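Side-chain contacts in NOVP (Streptomyces caeruleus, PDB 2WK1), which transfers a methyl group from S-adenosyl-L-methionine to the 4-hydroxyl of the noviose sugar, the penultimate step in making the antibiotic novobiocin: residues T84-K89 and V212-G217; I269-D272 and V276-Q279; L91-Q96 and Y239-D244; K44-T49 and C121-G126. All coordinates share one frame; numbering follows the deposited sequence.

Interaction 1 of 4, residues T84-K89 and V212-G217; sequences TMIGIK and VLRMDG. With SAH (S-adenosyl-L-homocysteine), chain B; EDO (1,2-ethanediol), chain F.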
loop_
_atom_site.group_PDB
_atom_site.type_symbol
_atom_site.label_atom_id
_atom_site.label_comp_id
_atom_site.label_asym_id
_atom_site.label_seq_id
_atom_site.Cartn_x
_atom_site.Cartn_y
_atom_site.Cartn_z
ATOM N N THR A 84 -9.221 -1.699 -6.569
ATOM C CA THR A 84 -10.279 -0.934 -7.212
ATOM C C THR A 84 -9.868 -0.587 -8.628
ATOM O O THR A 84 -8.676 -0.428 -8.912
ATOM C CB THR A 84 -10.601 0.373 -6.450
ATOM O OG1 THR A 84 -11.686 1.064 -7.055
ATOM C CG2 THR A 84 -9.404 1.302 -6.376
ATOM N N MET A 85 -10.880 -0.470 -9.485
ATOM C CA MET A 85 -10.687 0.006 -10.853
ATOM C C MET A 85 -11.035 1.478 -11.044
ATOM O O MET A 85 -10.908 1.989 -12.156
ATOM C CB MET A 85 -11.471 -0.843 -11.876
ATOM C CG MET A 85 -12.961 -0.747 -11.688
ATOM S SD MET A 85 -13.935 -1.591 -12.936
ATOM C CE MET A 85 -13.716 -3.293 -12.430
ATOM N N ILE A 86 -11.482 2.168 -9.996
ATOM C CA ILE A 86 -12.076 3.494 -10.207
ATOM C C ILE A 86 -11.049 4.592 -10.391
ATOM O O ILE A 86 -11.395 5.680 -10.838
ATOM C CB ILE A 86 -13.096 3.866 -9.123
ATOM C CG1 ILE A 86 -12.433 4.197 -7.775
ATOM C CG2 ILE A 86 -14.128 2.756 -8.973
ATOM C CD1 ILE A 86 -13.431 4.630 -6.693
ATOM N N GLY A 87 -9.792 4.330 -10.036
ATOM C CA GLY A 87 -8.742 5.308 -10.236
ATOM C C GLY A 87 -8.577 6.311 -9.121
ATOM O O GLY A 87 -9.431 6.444 -8.242
ATOM N N ILE A 88 -7.508 7.087 -9.216
ATOM C CA ILE A 88 -7.170 8.032 -8.163
ATOM C C ILE A 88 -8.212 9.154 -8.005
ATOM O O ILE A 88 -8.588 9.507 -6.883
ATOM C CB ILE A 88 -5.765 8.650 -8.387
ATOM C CG1 ILE A 88 -4.672 7.565 -8.323
ATOM C CG2 ILE A 88 -5.483 9.785 -7.413
ATOM C CD1 ILE A 88 -4.438 6.898 -6.991
ATOM N N LYS A 89 -8.663 9.753 -9.114
ATOM C CA LYS A 89 -9.594 10.865 -8.999
ATOM C C LYS A 89 -10.927 10.435 -8.362
ATOM O O LYS A 89 -11.480 11.150 -7.535
ATOM C CB LYS A 89 -9.815 11.542 -10.336
ATOM C CG LYS A 89 -8.573 12.309 -10.826
ATOM C CD LYS A 89 -8.804 13.032 -12.137
ATOM C CE LYS A 89 -7.575 13.770 -12.649
ATOM N NZ LYS A 89 -7.979 14.607 -13.834
ATOM N N VAL A 212 -23.604 8.733 2.245
ATOM C CA VAL A 212 -23.005 8.626 0.906
ATOM C C VAL A 212 -23.544 7.369 0.251
ATOM O O VAL A 212 -23.454 6.284 0.821
ATOM C CB VAL A 212 -21.454 8.597 0.928
ATOM C CG1 VAL A 212 -20.916 8.462 -0.502
ATOM C CG2 VAL A 212 -20.864 9.841 1.622
ATOM N N LEU A 213 -24.080 7.527 -0.954
ATOM C CA LEU A 213 -24.532 6.437 -1.815
ATOM C C LEU A 213 -23.655 6.443 -3.047
ATOM O O LEU A 213 -23.755 7.354 -3.830
ATOM C CB LEU A 213 -25.979 6.673 -2.201
ATOM C CG LEU A 213 -26.618 5.829 -3.295
ATOM C CD1 LEU A 213 -26.425 4.334 -3.005
ATOM C CD2 LEU A 213 -28.093 6.227 -3.497
ATOM N N ARG A 214 -22.777 5.450 -3.193
ATOM C CA ARG A 214 -21.902 5.334 -4.374
ATOM C C ARG A 214 -22.439 4.215 -5.251
ATOM O O ARG A 214 -22.614 3.102 -4.793
ATOM C CB ARG A 214 -20.452 5.105 -4.007
ATOM C CG ARG A 214 -19.558 5.136 -5.247
ATOM C CD ARG A 214 -18.056 5.033 -4.939
ATOM N NE ARG A 214 -17.314 5.633 -6.032
ATOM C CZ ARG A 214 -17.160 5.067 -7.228
ATOM N NH1 ARG A 214 -17.463 3.792 -7.404
ATOM N NH2 ARG A 214 -16.672 5.770 -8.222
ATOM N N MET A 215 -22.731 4.538 -6.496
ATOM C CA MET A 215 -23.343 3.619 -7.443
ATOM C C MET A 215 -22.339 3.244 -8.507
ATOM O O MET A 215 -21.809 4.129 -9.199
ATOM C CB MET A 215 -24.577 4.264 -8.067
ATOM C CG MET A 215 -25.577 4.805 -7.042
ATOM S SD MET A 215 -27.152 5.185 -7.777
ATOM C CE MET A 215 -26.632 6.333 -8.993
ATOM N N ASP A 216 -22.095 1.953 -8.683
ATOM C CA ASP A 216 -21.137 1.458 -9.666
ATOM C C ASP A 216 -21.587 0.087 -10.150
ATOM O O ASP A 216 -20.828 -0.897 -10.073
ATOM C CB ASP A 216 -19.755 1.373 -9.016
ATOM C CG ASP A 216 -18.600 1.320 -10.024
ATOM O OD1 ASP A 216 -18.829 1.068 -11.233
ATOM O OD2 ASP A 216 -17.437 1.535 -9.585
ATOM N N GLY A 217 -22.806 0.028 -10.655
ATOM C CA GLY A 217 -23.410 -1.228 -11.090
ATOM C C GLY A 217 -23.513 -1.449 -12.583
ATOM O O GLY A 217 -24.119 -2.425 -13.006
HETATM N N SAH B . -16.688 -0.087 -7.489
HETATM C CA SAH B . -15.752 -1.153 -7.986
HETATM C CB SAH B . -16.104 -1.528 -9.427
HETATM C CG SAH B . -17.475 -2.172 -9.578
HETATM S SD SAH B . -17.541 -3.258 -11.010
HETATM C C SAH B . -14.322 -0.743 -7.774
HETATM O O SAH B . -13.423 -1.256 -8.451
HETATM O OXT SAH B . -14.054 0.027 -6.861
HETATM C "C5'" SAH B . -19.311 -3.573 -11.133
HETATM C "C4'" SAH B . -19.840 -4.438 -9.967
HETATM O "O4'" SAH B . -21.286 -4.350 -9.960
HETATM C "C3'" SAH B . -19.462 -5.918 -10.036
HETATM O "O3'" SAH B . -18.797 -6.361 -8.839
HETATM C "C2'" SAH B . -20.826 -6.612 -10.242
HETATM O "O2'" SAH B . -20.941 -7.908 -9.653
HETATM C "C1'" SAH B . -21.815 -5.632 -9.603
HETATM N N9 SAH B . -23.187 -5.630 -10.116
HETATM C C8 SAH B . -23.598 -4.996 -11.244
HETATM N N7 SAH B . -24.946 -5.072 -11.370
HETATM C C5 SAH B . -25.397 -5.746 -10.283
HETATM C C6 SAH B . -26.694 -6.117 -9.774
HETATM N N6 SAH B . -27.786 -5.822 -10.459
HETATM N N1 SAH B . -26.752 -6.764 -8.604
HETATM C C2 SAH B . -25.650 -7.031 -7.881
HETATM N N3 SAH B . -24.407 -6.728 -8.272
HETATM C C4 SAH B . -24.260 -6.071 -9.442
HETATM C C1 EDO F . -24.310 3.618 -11.394
HETATM O O1 EDO F . -24.754 2.252 -11.054
HETATM C C2 EDO F . -23.636 3.787 -12.770
HETATM O O2 EDO F . -22.199 3.867 -12.613
#

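Interaction 2 of 4, residues I269-D272 and V276-Q279; sequences ITID and VYWQ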
loop_
_atom_site.group_PDB
_atom_site.type_symbol
_atom_site.label_atom_id
_atom_site.label_comp_id
_atom_site.label_asym_id
_atom_site.label_seq_id
_atom_site.Cartn_x
_atom_site.Cartn_y
_atom_site.Cartn_z
ATOM N N ILE A 269 -22.070 17.301 -10.674
ATOM C CA ILE A 269 -20.719 17.800 -10.733
ATOM C C ILE A 269 -19.789 16.722 -11.217
ATOM O O ILE A 269 -19.859 15.597 -10.768
ATOM C CB ILE A 269 -20.124 18.254 -9.145
ATOM C CG1 ILE A 269 -21.112 19.230 -8.551
ATOM C CG2 ILE A 269 -18.686 18.649 -9.248
ATOM C CD1 ILE A 269 -21.277 19.138 -7.094
ATOM N N THR A 270 -18.913 17.056 -12.138
ATOM C CA THR A 270 -18.020 16.051 -12.672
ATOM C C THR A 270 -16.870 15.724 -11.734
ATOM O O THR A 270 -16.462 16.555 -10.912
ATOM C CB THR A 270 -17.429 16.439 -14.032
ATOM O OG1 THR A 270 -16.369 17.392 -13.835
ATOM C CG2 THR A 270 -18.486 16.970 -15.020
ATOM N N ILE A 271 -16.347 14.503 -11.883
ATOM C CA ILE A 271 -15.169 14.035 -11.144
ATOM C C ILE A 271 -13.934 13.881 -12.029
ATOM O O ILE A 271 -12.858 14.394 -11.732
ATOM C CB ILE A 271 -15.466 12.675 -10.457
ATOM C CG1 ILE A 271 -16.641 12.807 -9.492
ATOM C CG2 ILE A 271 -14.217 12.185 -9.749
ATOM C CD1 ILE A 271 -17.308 11.524 -9.059
ATOM N N ASP A 272 -14.114 13.169 -13.116
ATOM C CA ASP A 272 -13.016 12.848 -14.024
ATOM C C ASP A 272 -13.560 12.770 -15.450
ATOM O O ASP A 272 -14.412 13.602 -15.806
ATOM C CB ASP A 272 -12.225 11.612 -13.545
ATOM C CG ASP A 272 -13.087 10.371 -13.337
ATOM O OD1 ASP A 272 -14.265 10.343 -13.747
ATOM O OD2 ASP A 272 -12.543 9.399 -12.779
ATOM N N VAL A 276 -19.682 11.425 -12.045
ATOM C CA VAL A 276 -20.300 12.655 -11.549
ATOM C C VAL A 276 -20.860 12.390 -10.152
ATOM O O VAL A 276 -20.985 11.235 -9.729
ATOM C CB VAL A 276 -21.444 13.171 -12.477
ATOM C CG1 VAL A 276 -20.923 13.401 -13.937
ATOM C CG2 VAL A 276 -22.606 12.189 -12.517
ATOM N N TYR A 277 -21.245 13.449 -9.446
ATOM C CA TYR A 277 -21.900 13.316 -8.171
ATOM C C TYR A 277 -22.812 14.487 -7.914
ATOM O O TYR A 277 -22.681 15.526 -8.556
ATOM C CB TYR A 277 -20.873 13.133 -7.024
ATOM C CG TYR A 277 -20.077 14.347 -6.658
ATOM C CD1 TYR A 277 -19.087 14.843 -7.468
ATOM C CD2 TYR A 277 -20.282 14.965 -5.454
ATOM C CE1 TYR A 277 -18.353 15.959 -7.104
ATOM C CE2 TYR A 277 -19.540 16.069 -5.078
ATOM C CZ TYR A 277 -18.589 16.575 -5.930
ATOM O OH TYR A 277 -17.851 17.682 -5.542
ATOM N N TRP A 278 -23.708 14.346 -6.956
ATOM C CA TRP A 278 -24.465 15.475 -6.466
ATOM C C TRP A 278 -24.629 15.407 -4.974
ATOM O O TRP A 278 -24.510 14.352 -4.361
ATOM C CB TRP A 278 -25.829 15.597 -7.170
ATOM C CG TRP A 278 -26.983 14.706 -6.758
ATOM C CD1 TRP A 278 -27.953 15.002 -5.839
ATOM C CD2 TRP A 278 -27.413 13.486 -7.392
ATOM N NE1 TRP A 278 -28.909 14.015 -5.811
ATOM C CE2 TRP A 278 -28.615 13.082 -6.764
ATOM C CE3 TRP A 278 -26.870 12.669 -8.388
ATOM C CZ2 TRP A 278 -29.293 11.930 -7.133
ATOM C CZ3 TRP A 278 -27.564 11.537 -8.760
ATOM C CH2 TRP A 278 -28.754 11.175 -8.142
ATOM N N GLN A 279 -24.961 16.557 -4.400
ATOM C CA GLN A 279 -25.273 16.689 -2.997
ATOM C C GLN A 279 -26.746 16.959 -2.873
ATOM O O GLN A 279 -27.273 17.825 -3.552
ATOM C CB GLN A 279 -24.502 17.824 -2.334
ATOM C CG GLN A 279 -24.735 17.901 -0.854
ATOM C CD GLN A 279 -23.902 18.961 -0.188
ATOM O OE1 GLN A 279 -23.673 20.037 -0.756
ATOM N NE2 GLN A 279 -23.458 18.684 1.036
#

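Interaction 3 of 4, residues L91-Q96 and Y239-D244; sequences LENIRQ and YVIVDD. With EDO (1,2-ethanediol), chain F.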
loop_
_atom_site.group_PDB
_atom_site.type_symbol
_atom_site.label_atom_id
_atom_site.label_comp_id
_atom_site.label_asym_id
_atom_site.label_seq_id
_atom_site.Cartn_x
_atom_site.Cartn_y
_atom_site.Cartn_z
ATOM N N LEU A 91 -11.305 7.842 -6.335
ATOM C CA LEU A 91 -11.015 7.574 -4.906
ATOM C C LEU A 91 -10.942 8.872 -4.106
ATOM O O LEU A 91 -11.464 8.955 -3.005
ATOM C CB LEU A 91 -9.713 6.772 -4.756
ATOM C CG LEU A 91 -9.755 5.297 -5.150
ATOM C CD1 LEU A 91 -8.330 4.760 -5.332
ATOM C CD2 LEU A 91 -10.543 4.435 -4.167
ATOM N N GLU A 92 -10.288 9.884 -4.677
ATOM C CA GLU A 92 -10.226 11.175 -4.016
ATOM C C GLU A 92 -11.618 11.785 -3.810
ATOM O O GLU A 92 -11.880 12.402 -2.786
ATOM C CB GLU A 92 -9.288 12.152 -4.755
ATOM C CG GLU A 92 -7.810 11.776 -4.619
ATOM C CD GLU A 92 -6.831 12.559 -5.521
ATOM O OE1 GLU A 92 -7.234 13.078 -6.599
ATOM O OE2 GLU A 92 -5.621 12.594 -5.168
ATOM N N ASN A 93 -12.516 11.585 -4.778
ATOM C CA ASN A 93 -13.903 12.019 -4.616
ATOM C C ASN A 93 -14.599 11.341 -3.444
ATOM O O ASN A 93 -15.324 11.979 -2.692
ATOM C CB ASN A 93 -14.660 11.784 -5.927
ATOM C CG ASN A 93 -16.162 11.966 -5.787
ATOM O OD1 ASN A 93 -16.885 10.972 -5.707
ATOM N ND2 ASN A 93 -16.626 13.213 -5.719
ATOM N N ILE A 94 -14.403 10.033 -3.295
ATOM C CA ILE A 94 -14.958 9.334 -2.125
ATOM C C ILE A 94 -14.433 9.974 -0.845
ATOM O O ILE A 94 -15.188 10.262 0.084
ATOM C CB ILE A 94 -14.596 7.844 -2.110
ATOM C CG1 ILE A 94 -15.299 7.132 -3.231
ATOM C CG2 ILE A 94 -14.969 7.182 -0.754
ATOM C CD1 ILE A 94 -14.836 5.673 -3.412
ATOM N N ARG A 95 -13.120 10.187 -0.781
ATOM C CA ARG A 95 -12.535 10.791 0.404
ATOM C C ARG A 95 -13.141 12.157 0.711
ATOM O O ARG A 95 -13.462 12.450 1.866
ATOM C CB ARG A 95 -11.019 10.859 0.285
ATOM C CG ARG A 95 -10.356 11.407 1.538
ATOM C CD ARG A 95 -8.942 11.602 1.357
ATOM N NE ARG A 95 -8.311 12.249 2.474
ATOM C CZ ARG A 95 -6.996 12.406 2.539
ATOM N NH1 ARG A 95 -6.229 11.961 1.548
ATOM N NH2 ARG A 95 -6.460 12.963 3.610
ATOM N N GLN A 96 -13.248 12.996 -0.314
ATOM C CA GLN A 96 -13.794 14.326 -0.093
ATOM C C GLN A 96 -15.245 14.269 0.398
ATOM O O GLN A 96 -15.630 14.994 1.324
ATOM C CB GLN A 96 -13.674 15.163 -1.366
ATOM C CG GLN A 96 -12.235 15.494 -1.811
ATOM C CD GLN A 96 -11.430 16.427 -0.921
ATOM O OE1 GLN A 96 -10.820 15.999 0.067
ATOM N NE2 GLN A 96 -11.333 17.695 -1.334
ATOM N N TYR A 239 -24.437 12.701 -0.202
ATOM C CA TYR A 239 -23.967 12.643 -1.569
ATOM C C TYR A 239 -24.369 11.382 -2.279
ATOM O O TYR A 239 -24.380 10.307 -1.677
ATOM C CB TYR A 239 -22.437 12.727 -1.593
ATOM C CG TYR A 239 -21.878 14.042 -1.121
ATOM C CD1 TYR A 239 -21.725 15.112 -1.988
ATOM C CD2 TYR A 239 -21.486 14.229 0.188
ATOM C CE1 TYR A 239 -21.217 16.330 -1.532
ATOM C CE2 TYR A 239 -20.997 15.436 0.641
ATOM C CZ TYR A 239 -20.830 16.477 -0.228
ATOM O OH TYR A 239 -20.323 17.711 0.185
ATOM N N VAL A 240 -24.666 11.523 -3.563
ATOM C CA VAL A 240 -24.831 10.418 -4.491
ATOM C C VAL A 240 -23.745 10.503 -5.523
ATOM O O VAL A 240 -23.586 11.533 -6.189
ATOM C CB VAL A 240 -26.193 10.424 -5.172
ATOM C CG1 VAL A 240 -26.313 9.249 -6.142
ATOM C CG2 VAL A 240 -27.325 10.451 -4.124
ATOM N N ILE A 241 -22.961 9.443 -5.632
ATOM C CA ILE A 241 -21.850 9.364 -6.578
ATOM C C ILE A 241 -22.219 8.354 -7.683
ATOM O O ILE A 241 -22.617 7.241 -7.368
ATOM C CB ILE A 241 -20.542 8.932 -5.890
ATOM C CG1 ILE A 241 -20.118 9.909 -4.777
ATOM C CG2 ILE A 241 -19.452 8.690 -6.922
ATOM C CD1 ILE A 241 -19.100 9.350 -3.817
ATOM N N VAL A 242 -22.066 8.751 -8.936
ATOM C CA VAL A 242 -22.350 7.905 -10.090
ATOM C C VAL A 242 -21.016 7.631 -10.766
ATOM O O VAL A 242 -20.408 8.538 -11.368
ATOM C CB VAL A 242 -23.289 8.608 -11.090
ATOM C CG1 VAL A 242 -23.634 7.684 -12.196
ATOM C CG2 VAL A 242 -24.538 9.175 -10.389
ATOM N N ASP A 243 -20.555 6.392 -10.708
ATOM C CA ASP A 243 -19.234 6.053 -11.188
ATOM C C ASP A 243 -19.052 6.276 -12.677
ATOM O O ASP A 243 -18.007 6.775 -13.106
ATOM C CB ASP A 243 -18.917 4.589 -10.872
ATOM C CG ASP A 243 -17.546 4.185 -11.372
ATOM O OD1 ASP A 243 -16.563 4.533 -10.662
ATOM O OD2 ASP A 243 -17.456 3.577 -12.474
ATOM N N ASP A 244 -20.047 5.847 -13.444
ATOM C CA ASP A 244 -19.943 5.666 -14.908
ATOM C C ASP A 244 -21.161 6.370 -15.461
ATOM O O ASP A 244 -22.218 5.770 -15.614
ATOM C CB ASP A 244 -19.977 4.151 -15.247
ATOM C CG ASP A 244 -19.467 3.797 -16.656
ATOM O OD1 ASP A 244 -19.044 4.670 -17.421
ATOM O OD2 ASP A 244 -19.472 2.581 -16.976
HETATM C C1 EDO F . -24.310 3.618 -11.394
HETATM O O1 EDO F . -24.754 2.252 -11.054
HETATM C C2 EDO F . -23.636 3.787 -12.770
HETATM O O2 EDO F . -22.199 3.867 -12.613
#

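Interaction 4 of 4, residues K44-T49 and C121-G126; sequences KVLAGT and CILMRG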
loop_
_atom_site.group_PDB
_atom_site.type_symbol
_atom_site.label_atom_id
_atom_site.label_comp_id
_atom_site.label_asym_id
_atom_site.label_seq_id
_atom_site.Cartn_x
_atom_site.Cartn_y
_atom_site.Cartn_z
ATOM N N LYS A 44 -3.263 5.452 -2.852
ATOM C CA LYS A 44 -2.216 4.963 -3.751
ATOM C C LYS A 44 -2.100 3.442 -3.784
ATOM O O LYS A 44 -1.828 2.826 -4.825
ATOM C CB LYS A 44 -0.854 5.523 -3.355
ATOM C CG LYS A 44 -0.711 7.002 -3.482
ATOM C CD LYS A 44 0.610 7.442 -2.807
ATOM C CE LYS A 44 1.163 8.747 -3.330
ATOM N NZ LYS A 44 0.446 9.879 -2.771
ATOM N N VAL A 45 -2.318 2.817 -2.633
ATOM C CA VAL A 45 -2.247 1.357 -2.542
ATOM C C VAL A 45 -3.463 0.729 -3.225
ATOM O O VAL A 45 -3.358 -0.216 -3.987
ATOM C CB VAL A 45 -2.122 0.867 -1.041
ATOM C CG1 VAL A 45 -2.076 -0.619 -1.001
ATOM C CG2 VAL A 45 -0.939 1.544 -0.337
ATOM N N LEU A 46 -4.630 1.258 -2.925
ATOM C CA LEU A 46 -5.856 0.671 -3.452
ATOM C C LEU A 46 -5.908 0.656 -4.975
ATOM O O LEU A 46 -6.382 -0.312 -5.585
ATOM C CB LEU A 46 -7.076 1.434 -2.906
ATOM C CG LEU A 46 -7.409 1.141 -1.445
ATOM C CD1 LEU A 46 -8.361 2.208 -0.929
ATOM C CD2 LEU A 46 -8.001 -0.241 -1.265
ATOM N N ALA A 47 -5.436 1.738 -5.592
ATOM C CA ALA A 47 -5.402 1.854 -7.055
ATOM C C ALA A 47 -4.162 1.209 -7.651
ATOM O O ALA A 47 -4.068 1.055 -8.865
ATOM C CB ALA A 47 -5.465 3.302 -7.469
ATOM N N GLY A 48 -3.201 0.856 -6.801
ATOM C CA GLY A 48 -1.974 0.226 -7.263
ATOM C C GLY A 48 -0.962 1.145 -7.902
ATOM O O GLY A 48 -0.028 0.670 -8.567
ATOM N N THR A 49 -1.086 2.444 -7.684
ATOM C CA THR A 49 -0.063 3.359 -8.205
ATOM C C THR A 49 1.271 3.191 -7.449
ATOM O O THR A 49 2.341 3.305 -8.026
ATOM C CB THR A 49 -0.504 4.829 -8.195
ATOM O OG1 THR A 49 -0.789 5.221 -6.862
ATOM C CG2 THR A 49 -1.718 5.058 -9.091
ATOM N N CYS A 121 -14.953 0.417 -1.085
ATOM C CA CYS A 121 -15.514 0.181 0.227
ATOM C C CYS A 121 -14.449 0.081 1.312
ATOM O O CYS A 121 -14.674 0.540 2.436
ATOM C CB CYS A 121 -16.389 -1.057 0.263
ATOM S SG CYS A 121 -17.841 -0.974 -0.726
ATOM N N ILE A 122 -13.281 -0.472 0.989
ATOM C CA ILE A 122 -12.162 -0.468 1.923
ATOM C C ILE A 122 -11.773 0.958 2.224
ATOM O O ILE A 122 -11.533 1.289 3.379
ATOM C CB ILE A 122 -10.987 -1.307 1.364
ATOM C CG1 ILE A 122 -11.374 -2.785 1.298
ATOM C CG2 ILE A 122 -9.713 -1.113 2.195
ATOM C CD1 ILE A 122 -10.436 -3.649 0.457
ATOM N N LEU A 123 -11.679 1.816 1.209
ATOM C CA LEU A 123 -11.405 3.215 1.482
ATOM C C LEU A 123 -12.433 3.841 2.417
ATOM O O LEU A 123 -12.067 4.544 3.365
ATOM C CB LEU A 123 -11.296 4.030 0.178
ATOM C CG LEU A 123 -10.988 5.534 0.402
ATOM C CD1 LEU A 123 -9.669 5.771 1.075
ATOM C CD2 LEU A 123 -11.068 6.332 -0.904
ATOM N N MET A 124 -13.712 3.612 2.150
ATOM C CA MET A 124 -14.748 4.163 3.030
ATOM C C MET A 124 -14.516 3.742 4.476
ATOM O O MET A 124 -14.604 4.556 5.391
ATOM C CB MET A 124 -16.116 3.714 2.554
ATOM C CG MET A 124 -16.522 4.303 1.227
ATOM S SD MET A 124 -18.207 3.688 0.773
ATOM C CE MET A 124 -18.447 4.570 -0.786
ATOM N N ARG A 125 -14.238 2.457 4.706
ATOM C CA ARG A 125 -13.996 2.013 6.062
ATOM C C ARG A 125 -12.731 2.630 6.642
ATOM O O ARG A 125 -12.694 2.979 7.817
ATOM C CB ARG A 125 -13.917 0.483 6.130
ATOM C CG ARG A 125 -13.633 -0.084 7.513
ATOM C CD ARG A 125 -14.735 0.180 8.492
ATOM N NE ARG A 125 -14.412 -0.111 9.896
ATOM C CZ ARG A 125 -13.984 0.787 10.772
ATOM N NH1 ARG A 125 -13.739 2.016 10.402
ATOM N NH2 ARG A 125 -13.858 0.463 12.048
ATOM N N GLY A 126 -11.700 2.772 5.819
ATOM C CA GLY A 126 -10.469 3.420 6.266
ATOM C C GLY A 126 -10.641 4.869 6.656
ATOM O O GLY A 126 -10.012 5.316 7.598
#

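Interaction 1 of 4, residues T84-K89 and V212-G217
In the pocket that holds the amino-acid end of S-adenosyl-L-homocysteine, Ile86 packs onto the ion pair formed by Arg214 and Asp216. Its CG1 branch sits between its own backbone N and carbonyl carbon (chi1 73°) and runs on extended, which sets CD1 over the centre of one guanidinium face, with Ile86 CD1 3.8 Å from Arg214 NH2. The other branch, Ile86 CG2, lies 3.6 Å from Asp216 OD2. Arg214 reaches in from the opposite direction on an extended chain, and its NH1 bonds to Asp216 OD2 at 3.1 Å. That oxygen lies in the guanidinium plane, yet NH1 meets it 35° above the carboxylate plane. Asp216 OD2 takes a second bond, from the ligand amine N at 2.8 Å, so two donors grip it. Across the pocket, Thr84 OG1 donates to the ligand carboxylate atom OXT at 2.6 Å, and Met85 N reaches the ligand O at 2.9 Å. Thr84 OG1 also accepts from Ile86 N (3.1 Å, 168° at the hydrogen), a capping bond that ties the ligand-binding hydroxyl to the turn entering helix 87-103. Arg214 forms further salt bridges with Asp243, a predicted magnesium ligand like Asp216, and with Glu112. The contact joins the turn leading into helix 87-103 to the end of strand 210-215 and Asp216, beside strand 109-113, while helix 220-230 covers Leu213 and Met215.

Interaction 2 of 4, residues I269-D272 and V276-Q279
Tyr277 lays its ring against Ile269 across a short beta hairpin, and its side chain can be followed outward. CB packs on Val240 O of the next strand; the ring then leaves from a position between the backbone N and carbonyl carbon (chi1 72°), which swings it over toward strand 269-270. Tyr277 CD1 lies 3.5 Å from Ile269 O and, on the turn side, 3.8 Å from Ile271 CG1. One atom further, Tyr277 CE1 meets Ile269 CG2 at 3.5 Å. Toward the hydroxyl, one ring face receives the CD1 methyl of Ile269: a CH-pi contact in which Ile269 CD1 stands 4.2 Å from the Tyr277 ring centroid, 24° off the normal and shifted toward the rim. At the tip, Tyr277 OH lies 3.9 Å from Ile269 CG2. Ile269 has a second conformer, so its side-chain contacts with the ring are less certain.

In the backbone the two form a hydrogen-bonded antiparallel pair. Ile269 N gives a nearly straight bond to Tyr277 O (2.8 Å), and Tyr277 N returns one to Ile269 O (2.9 Å). Ile269 O also receives a CA-H...O contact from Val276 CA at 3.1 Å. Thr270 and Val276, the adjoining non-hydrogen-bonded pair, put their side chains on the other face of the sheet. Strand 276-279 is bonded to strand 238-242, while Tyr277 and Ile271 pack against helix 87-103 through Asn93, with Cys97 and Arg90 beside it.

Interaction 3 of 4, residues L91-Q96 and Y239-D244
Asn93 holds its CG opposite the backbone N (chi1 170°), and Ile241 keeps CG1 beside its own N (chi1 -60°) with CD1 extended beyond; the two side chains thus come from opposite directions to meet between helix and strand. The amide oxygen does the touching. Asn93 OD1 lies 3.3 Å from Ile241 CD1, and 3.6 Å from Ile241 CG2, so it sits against both branches of the isoleucine. No hydrogen bond crosses here; the contact is packing of a polar atom on methyl groups. At the next residue, Ile94 CG1 meets Ile241 CD1 more loosely, at 4.4 Å, although the Ile94 side chain sets out away from the strand. Beyond the strand, Asp244 N binds O2 of a 1,2-ethanediol, probably from the crystallisation liquor, at 3.0 Å. Helix 87-103, which carries Glu92, the predicted proton acceptor, is thereby laid against strand 238-242, whose end leads into the predicted magnesium ligands Asp243 and Asp244: the helix-on-sheet layering of a Rossmann-like methyltransferase fold.

Interaction 4 of 4, residues K44-T49 and C121-G126
Apolar packing carries this contact, with Leu46 of helix 35-47 projecting onto helix 119-130 so that its two methyls divide between neighbouring residues. Leu46 CD1 presses on Leu123 CB at 3.6 Å and also comes within 4.0 Å of the backbone atom Leu123 N. The other methyl, Leu46 CD2, rests 4.0 Å from Ile122 CG2. With CG anti to the backbone N (chi1 -179°), Leu123 offers Leu46 its CB, while its CD2 methyl packs on Leu91 and Ile94 of helix 87-103. Ile122 turns its CG2 branch, rather than CG1, to the leucine.

Backbone hydrogen bonds shape the two partners without crossing between them. Just past Leu46, helix 35-47 ends in a Schellman motif: Gly48, at positive phi (77°), sends its N to Val45 O at 3.0 Å, and Thr49 N makes a weak bond to Lys44 O. Helix 119-130 simply continues, with Gly126 N bonded to Ile122 O at 2.9 Å.

An ionic link lies off the contact: Arg125 forms a salt bridge with Asp188. Around the contact, Ile122 also touches Phe181 of helix 174-183, and Cys121 and Met124 pack on strand 138-142. Ala47 and Leu123 both reach helix 87-103, and Val45 meets Val45 of the second subunit, which places the end of helix 35-47 at the homodimer interface.

In the fold
Interactions 1, 3 and 4 are buried, whereas interaction 2 lies at the surface, on the edge of the sheet. Helix 87-103 unites 1 and 3: the turn leading into it holds the ligand, its next turns lie on strand 238-242. Strands 210-215, 238-242 and 276-279 run side by side, so interactions 1, 3 and 2 follow one another across the sheet, and an ion pair between their strand ends couples the first two directly. Chemistry shifts with place: charge and ligand bonds at the strand ends in 1, sparse packing behind them in 3, hairpin bonds plus a ring in 2, and purely aliphatic helix-to-helix contact in 4, toward the dimer interface.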